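Local coordinates for cytochrome c-552/4 domain-containing protein (Ignicoccus hospitalis KIN4/I, PDB 4QO5) that is a membrane-associated octahaem cytochrome c, holding eight c-type haems through which it probably passes electrons, at the interface of chains A and B. Numbering follows the deposited sequence. Chains: chain A/B, Hypothetical multiheme protein.

Contact 1: the interface of chains A and B. Residues chain A 265, 276, 280; chain B 33, 36-37, 40.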
# COMPACT_ATOMS: atom_id res chain seq x y z
N LYS A 265 -22.83 -5.42 -1.38
CA LYS A 265 -24.04 -6.21 -1.61
C LYS A 265 -23.95 -7.58 -0.93
O LYS A 265 -24.83 -8.42 -1.11
CB LYS A 265 -24.36 -6.33 -3.11
CG LYS A 265 -23.29 -7.00 -3.98
CD LYS A 265 -23.42 -6.64 -5.47
CE LYS A 265 -22.74 -5.31 -5.77
NZ LYS A 265 -22.83 -4.92 -7.20
N GLY A 276 -21.87 -17.72 -1.63
CA GLY A 276 -22.84 -17.51 -2.69
C GLY A 276 -23.99 -16.65 -2.21
O GLY A 276 -24.17 -15.52 -2.68
N THR A 280 -19.59 -13.60 -2.57
CA THR A 280 -19.08 -14.28 -3.76
C THR A 280 -17.56 -14.17 -3.88
O THR A 280 -16.98 -14.64 -4.85
CB THR A 280 -19.74 -13.74 -5.04
OG1 THR A 280 -19.75 -12.31 -5.00
CG2 THR A 280 -21.18 -14.24 -5.14
N GLY B 33 -21.34 -20.54 -5.01
CA GLY B 33 -20.67 -19.28 -5.29
C GLY B 33 -20.69 -18.91 -6.76
O GLY B 33 -20.88 -17.75 -7.12
N ALA B 36 -24.39 -17.87 -7.68
CA ALA B 36 -24.68 -16.53 -7.17
C ALA B 36 -23.97 -15.45 -7.99
O ALA B 36 -24.54 -14.42 -8.30
CB ALA B 36 -24.29 -16.42 -5.70
N ASP B 37 -22.71 -15.71 -8.35
CA ASP B 37 -21.89 -14.77 -9.09
C ASP B 37 -22.47 -14.56 -10.50
O ASP B 37 -22.65 -13.44 -10.96
CB ASP B 37 -20.49 -15.36 -9.16
CG ASP B 37 -19.41 -14.32 -9.31
OD1 ASP B 37 -19.65 -13.14 -8.98
OD2 ASP B 37 -18.30 -14.71 -9.73
N LYS B 40 -25.46 -12.37 -10.85
CA LYS B 40 -25.22 -10.92 -10.75
C LYS B 40 -24.82 -10.34 -12.09
O LYS B 40 -24.75 -9.11 -12.25
CB LYS B 40 -24.12 -10.60 -9.73
CG LYS B 40 -24.44 -11.00 -8.30
CD LYS B 40 -23.41 -10.40 -7.34
CE LYS B 40 -23.15 -11.31 -6.14
NZ LYS B 40 -24.31 -11.45 -5.22
O HOH W 1 -23.56 -12.86 -2.75
O HOH W 2 -20.11 -11.26 -7.37
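A:Thr280 packs against helix 32-39 of chain B and the residue just beyond it, B:Lys40. The apolar part of the contact is carried by its methyl, CG2, which meets B:Lys40 CE at 3.7 Å; the two side chains run toward each other, tip to tip. The same methyl lies 3.8 Å from B:Ala36 CB. Nearby, the glycine backbone of A:Gly276 packs on the B:Ala36 methyl, CA to CB 3.5 Å, and backbone meets backbone where A:Gly276 and B:Gly33 bring their CA atoms to 3.8 Å with no side chain to hold the surfaces apart.

Water carries polar links between the chains. A:Thr280 OG1, with chi1 at 46°, sits between its own backbone N and carbonyl carbon, which turns the hydroxyl toward water 2 while CG2 is kept for the packing. Water 2 is 2.6 Å from that OG1 and also bonds the carboxylate oxygen OD1 of B:Asp37. A second bridge runs from the side-chain amine NZ of B:Lys40 through water 1, 2.9 Å away, to the carbonyl O of A:Gly276; bends at chi3 and chi4 of the lysine bring NZ there. Replacing A:Thr280 with an alanine would probably leave water 2 without its hydroxyl partner and open a gap beside B:Lys40 CE and B:Ala36.

The patch joins a chain A loop to a chain B helix, and may help hold neighbouring copies together in the deposited assembly.

Contact 2: the interface of chains A and B. Residues chain A 490, 495; chain B 241-242, 496.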
# COMPACT_ATOMS: atom_id res chain seq x y z
N ASP A 490 2.61 -9.60 -7.61
CA ASP A 490 3.87 -8.87 -7.43
C ASP A 490 4.59 -9.22 -6.13
O ASP A 490 5.81 -9.09 -6.06
CB ASP A 490 3.71 -7.36 -7.63
CG ASP A 490 4.88 -6.75 -8.41
OD1 ASP A 490 5.76 -7.52 -8.90
OD2 ASP A 490 4.90 -5.52 -8.59
N LYS A 495 8.26 -6.95 -5.96
CA LYS A 495 8.05 -6.24 -4.71
C LYS A 495 8.80 -6.92 -3.55
O LYS A 495 9.51 -6.27 -2.79
CB LYS A 495 6.54 -6.12 -4.42
CG LYS A 495 6.19 -5.41 -3.11
CD LYS A 495 6.83 -4.03 -3.05
CE LYS A 495 6.28 -3.20 -1.91
NZ LYS A 495 5.12 -2.39 -2.36
N ASP B 241 3.52 -1.31 -7.95
CA ASP B 241 4.89 -1.09 -7.52
C ASP B 241 5.64 -2.42 -7.37
O ASP B 241 5.06 -3.41 -6.94
CB ASP B 241 4.78 -0.40 -6.15
CG ASP B 241 6.12 -0.17 -5.48
OD1 ASP B 241 6.39 -0.84 -4.46
OD2 ASP B 241 6.87 0.70 -5.96
N PRO B 242 6.95 -2.44 -7.68
CA PRO B 242 7.86 -1.36 -8.09
C PRO B 242 7.99 -1.14 -9.59
O PRO B 242 8.48 -0.08 -9.98
CB PRO B 242 9.21 -1.83 -7.55
CG PRO B 242 9.12 -3.35 -7.62
CD PRO B 242 7.67 -3.68 -7.31
N ARG B 496 10.05 5.44 -4.92
CA ARG B 496 10.55 4.66 -6.06
C ARG B 496 10.99 5.60 -7.18
O ARG B 496 11.13 5.19 -8.31
CB ARG B 496 9.45 3.72 -6.56
CG ARG B 496 9.96 2.41 -7.19
CD ARG B 496 10.55 1.48 -6.12
NE ARG B 496 9.53 0.92 -5.24
CZ ARG B 496 9.80 0.23 -4.14
NH1 ARG B 496 11.06 0.02 -3.79
NH2 ARG B 496 8.82 -0.25 -3.40
O HOH W 3 3.42 -3.60 -4.80
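A:Lys495 and B:Pro242 form the small apolar centre, with A:Lys495 CA 3.7 Å from CD of the proline ring. A cis peptide bond links B:Asp241 to this proline.

Outward from there the lysine chain passes over B:Asp241, the two side chains crossing obliquely. A:Lys495 starts with CG opposite its backbone N (chi1 179°), then bends at chi2 and chi4, and these turns carry NZ to B:Asp241 OD1 at 2.9 Å, a hydrogen bond and salt bridge made to the anti lone pair. The syn lone pair of the same oxygen is taken by B:Arg496 NH2 at 2.7 Å, with OD1 somewhat out of the guanidinium plane. OD1 thus accepts from both chains, and the two cations probably stabilise the carboxylate's negative charge.

At the rim, water 3 links A:Lys495 NZ to the backbone O of B:Asp241. The poorly ordered A:Asp490 places OD2 2.7 Å from that O; two acceptors so close make this approach doubtful.

B:Arg496 completes its side-on grip with NE, whose partner B:Asp241 OD2 lies close to the guanidinium plane and offers its syn lone pair at 2.8 Å, 160° at the hydrogen.

Contact 3: the interface of chains A and B. Residues chain A 429, 432-433, 436, 498; chain B 149, 151, 156.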
# COMPACT_ATOMS: atom_id res chain seq x y z
N GLU A 429 11.18 -24.96 -3.59
CA GLU A 429 12.14 -24.04 -4.21
C GLU A 429 12.62 -22.95 -3.25
O GLU A 429 13.82 -22.67 -3.17
CB GLU A 429 11.58 -23.47 -5.52
CG GLU A 429 11.48 -24.57 -6.57
CD GLU A 429 10.79 -24.15 -7.85
OE1 GLU A 429 10.35 -22.98 -7.94
OE2 GLU A 429 10.70 -25.00 -8.77
N LYS A 432 15.09 -24.35 -0.84
CA LYS A 432 16.43 -24.54 -1.41
C LYS A 432 17.18 -23.21 -1.50
O LYS A 432 18.40 -23.16 -1.30
CB LYS A 432 16.37 -25.21 -2.79
CG LYS A 432 15.99 -26.69 -2.78
CD LYS A 432 17.11 -27.53 -2.17
CE LYS A 432 16.86 -29.03 -2.38
NZ LYS A 432 15.52 -29.44 -1.88
N ALA A 433 16.47 -22.14 -1.84
CA ALA A 433 17.10 -20.82 -1.91
C ALA A 433 17.59 -20.39 -0.53
O ALA A 433 18.66 -19.81 -0.39
CB ALA A 433 16.13 -19.78 -2.49
N LYS A 436 20.72 -22.07 0.34
CA LYS A 436 21.82 -21.43 -0.37
C LYS A 436 22.33 -20.20 0.38
O LYS A 436 23.54 -20.03 0.55
CB LYS A 436 21.41 -21.05 -1.80
CG LYS A 436 22.57 -20.55 -2.66
CD LYS A 436 22.11 -20.26 -4.08
CE LYS A 436 23.26 -19.76 -4.94
NZ LYS A 436 24.18 -20.85 -5.35
N TRP A 498 10.50 -13.47 -5.97
CA TRP A 498 11.63 -14.15 -6.60
C TRP A 498 12.76 -13.23 -7.01
O TRP A 498 13.93 -13.57 -6.85
CB TRP A 498 11.18 -15.01 -7.81
CG TRP A 498 10.72 -16.36 -7.36
CD1 TRP A 498 9.45 -16.86 -7.40
CD2 TRP A 498 11.53 -17.38 -6.77
NE1 TRP A 498 9.42 -18.13 -6.88
CE2 TRP A 498 10.69 -18.47 -6.48
CE3 TRP A 498 12.89 -17.47 -6.44
CZ2 TRP A 498 11.16 -19.64 -5.87
CZ3 TRP A 498 13.36 -18.64 -5.85
CH2 TRP A 498 12.49 -19.71 -5.57
N PHE B 149 17.92 -20.43 -9.88
CA PHE B 149 19.23 -20.41 -9.24
C PHE B 149 19.74 -21.84 -9.20
O PHE B 149 19.00 -22.78 -9.46
CB PHE B 149 19.13 -19.84 -7.82
CG PHE B 149 18.26 -20.66 -6.90
CD1 PHE B 149 18.81 -21.61 -6.06
CD2 PHE B 149 16.88 -20.49 -6.91
CE1 PHE B 149 18.00 -22.37 -5.24
CE2 PHE B 149 16.07 -21.24 -6.08
CZ PHE B 149 16.62 -22.18 -5.26
N CYS B 151 21.79 -24.86 -6.90
CA CYS B 151 22.19 -25.29 -5.57
C CYS B 151 22.84 -26.67 -5.68
O CYS B 151 22.17 -27.65 -6.01
CB CYS B 151 20.99 -25.32 -4.62
SG CYS B 151 21.41 -25.56 -2.85
N PHE B 156 17.18 -24.83 -9.94
CA PHE B 156 15.83 -24.76 -9.40
C PHE B 156 15.07 -23.60 -10.01
O PHE B 156 15.66 -22.58 -10.36
CB PHE B 156 15.88 -24.66 -7.87
CG PHE B 156 16.46 -25.87 -7.21
CD1 PHE B 156 15.65 -26.92 -6.83
CD2 PHE B 156 17.83 -26.00 -7.04
CE1 PHE B 156 16.17 -28.05 -6.25
CE2 PHE B 156 18.37 -27.14 -6.47
CZ PHE B 156 17.54 -28.16 -6.07
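B:Phe149 and B:Phe156, from the short neighbouring strands 149-151 and 154-156, press against the long helix 413-447 of chain A at A:Ala433 and A:Lys432. B:Phe149 leads with the far end of its ring: CZ lies 3.6 Å from A:Ala433 CA, close against the helix backbone. Its chi1 of 62° puts CG between backbone N and carbonyl carbon, directing the ring at the helix.

The groups around that ring come from different sides. A:Lys432 CB sits at its edge, in plane, 3.9 Å from B:Phe149 CZ, whereas B:Phe156 CB covers part of one face. The side chain of A:Trp498, at the start of helix 498-520, runs at about a right angle to B:Phe149, but the rings, roughly 25° from parallel, meet rim to rim, CZ3 to B:Phe149 CE2 3.8 Å. A:Lys436 runs past in the opposite direction, its CD 4.1 Å from B:Phe149 CD1.

Farther along, A:Lys432 lays its aliphatic stem over B:Phe156. CG stands 3.7 Å above that ring's plane, toward the rim, and the bend at chi2 keeps CE close as well, 3.8 Å from B:Phe156 CZ.

With two chain A helices and two chain B strands meeting here, the patch offers a largely apolar seat that may steady the packing of one copy on the next.

Contact 4: the interface of chains A and B. Residues chain A 257, 260-261; chain B 233.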
# COMPACT_ATOMS: atom_id res chain seq x y z
N ASN A 257 -9.80 -7.93 -5.22
CA ASN A 257 -10.33 -6.93 -6.15
C ASN A 257 -11.84 -6.98 -6.14
O ASN A 257 -12.51 -5.95 -6.06
CB ASN A 257 -9.87 -7.21 -7.59
CG ASN A 257 -8.37 -7.32 -7.75
OD1 ASN A 257 -7.59 -6.86 -6.91
ND2 ASN A 257 -7.95 -7.90 -8.86
N PHE A 260 -13.53 -5.80 -2.74
CA PHE A 260 -13.57 -4.33 -2.62
C PHE A 260 -14.77 -3.71 -3.34
O PHE A 260 -15.41 -2.80 -2.81
CB PHE A 260 -12.25 -3.69 -3.08
CG PHE A 260 -11.11 -3.89 -2.13
CD1 PHE A 260 -11.25 -3.59 -0.78
CD2 PHE A 260 -9.90 -4.37 -2.57
CE1 PHE A 260 -10.19 -3.76 0.11
CE2 PHE A 260 -8.84 -4.55 -1.70
CZ PHE A 260 -8.99 -4.25 -0.35
N MET A 261 -15.07 -4.21 -4.55
CA MET A 261 -16.17 -3.63 -5.32
C MET A 261 -17.56 -4.21 -5.05
O MET A 261 -18.56 -3.52 -5.28
CB MET A 261 -15.88 -3.72 -6.83
CG MET A 261 -14.73 -2.85 -7.28
SD MET A 261 -14.90 -1.11 -6.77
CE MET A 261 -16.47 -0.67 -7.47
N TYR B 233 -9.19 -1.18 -8.65
CA TYR B 233 -8.76 -2.38 -7.94
C TYR B 233 -8.43 -3.48 -8.92
O TYR B 233 -7.45 -4.21 -8.76
CB TYR B 233 -9.86 -2.86 -7.02
CG TYR B 233 -10.17 -1.88 -5.92
CD1 TYR B 233 -9.25 -1.64 -4.92
CD2 TYR B 233 -11.38 -1.21 -5.89
CE1 TYR B 233 -9.52 -0.74 -3.91
CE2 TYR B 233 -11.67 -0.31 -4.87
CZ TYR B 233 -10.74 -0.09 -3.89
OH TYR B 233 -11.01 0.81 -2.88
O HOH W 4 -6.08 -4.26 -6.02
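B:Tyr233 lays its ring against A:Phe260, from helix 254-262, and this pair makes the apolar centre. A:Phe260 CB stands over the middle of the tyrosine face, 3.7 Å from the ring centroid, in a CH-pi contact. The phenyl ring then leads away over the CD1 and CE1 side: its CD2 is 3.7 Å from B:Tyr233 CD1. The two ring planes differ by only about 24°, yet the phenyl is displaced, and the methylene rather than the aromatic ring occupies the centre of the face.

Toward the opposite side of the tyrosine, A:Met261 brings its sulfur to the rim. SD lies 3.6 Å from B:Tyr233 CD2, brought there by the bend at chi2 (-53°). Between them, the phenylalanine and the methionine touch both long sides of the tyrosine. A serine in place of B:Tyr233 would probably open a gap beneath A:Phe260 CB and leave A:Met261 SD without its aromatic neighbour.

At the polar rim, a water joins the chains. Water 4 lies 3.1 Å from the side-chain amide oxygen OD1 of A:Asn257. The backbone O of B:Tyr233 is equally far from water 4; both oxygens are acceptors, and a water can give a hydrogen to each.

Through this patch helix 232-235 of chain B docks on helix 254-262 of chain A, adding an aromatic attachment point to an interface that may build the deposited assembly.

All four contacts lie on one interface between copies of the same protein, and it is not an exact two-fold, so different surfaces face each other. By the centres of their C-alpha atoms, contacts 1 and 4 are neighbours about 14 Å apart; contact 2 is about 19 Å from contact 4, and contact 3 about 22 Å beyond contact 2, leaving contacts 1 and 3 about 40 Å apart. Chain A ties contacts 1 and 4 through the adjoining helices 254-262 and 263-265, and contacts 2 and 3 through A:Lys495 and nearby A:Trp498. Spread attachment could limit rocking between copies in the three-copy assembly.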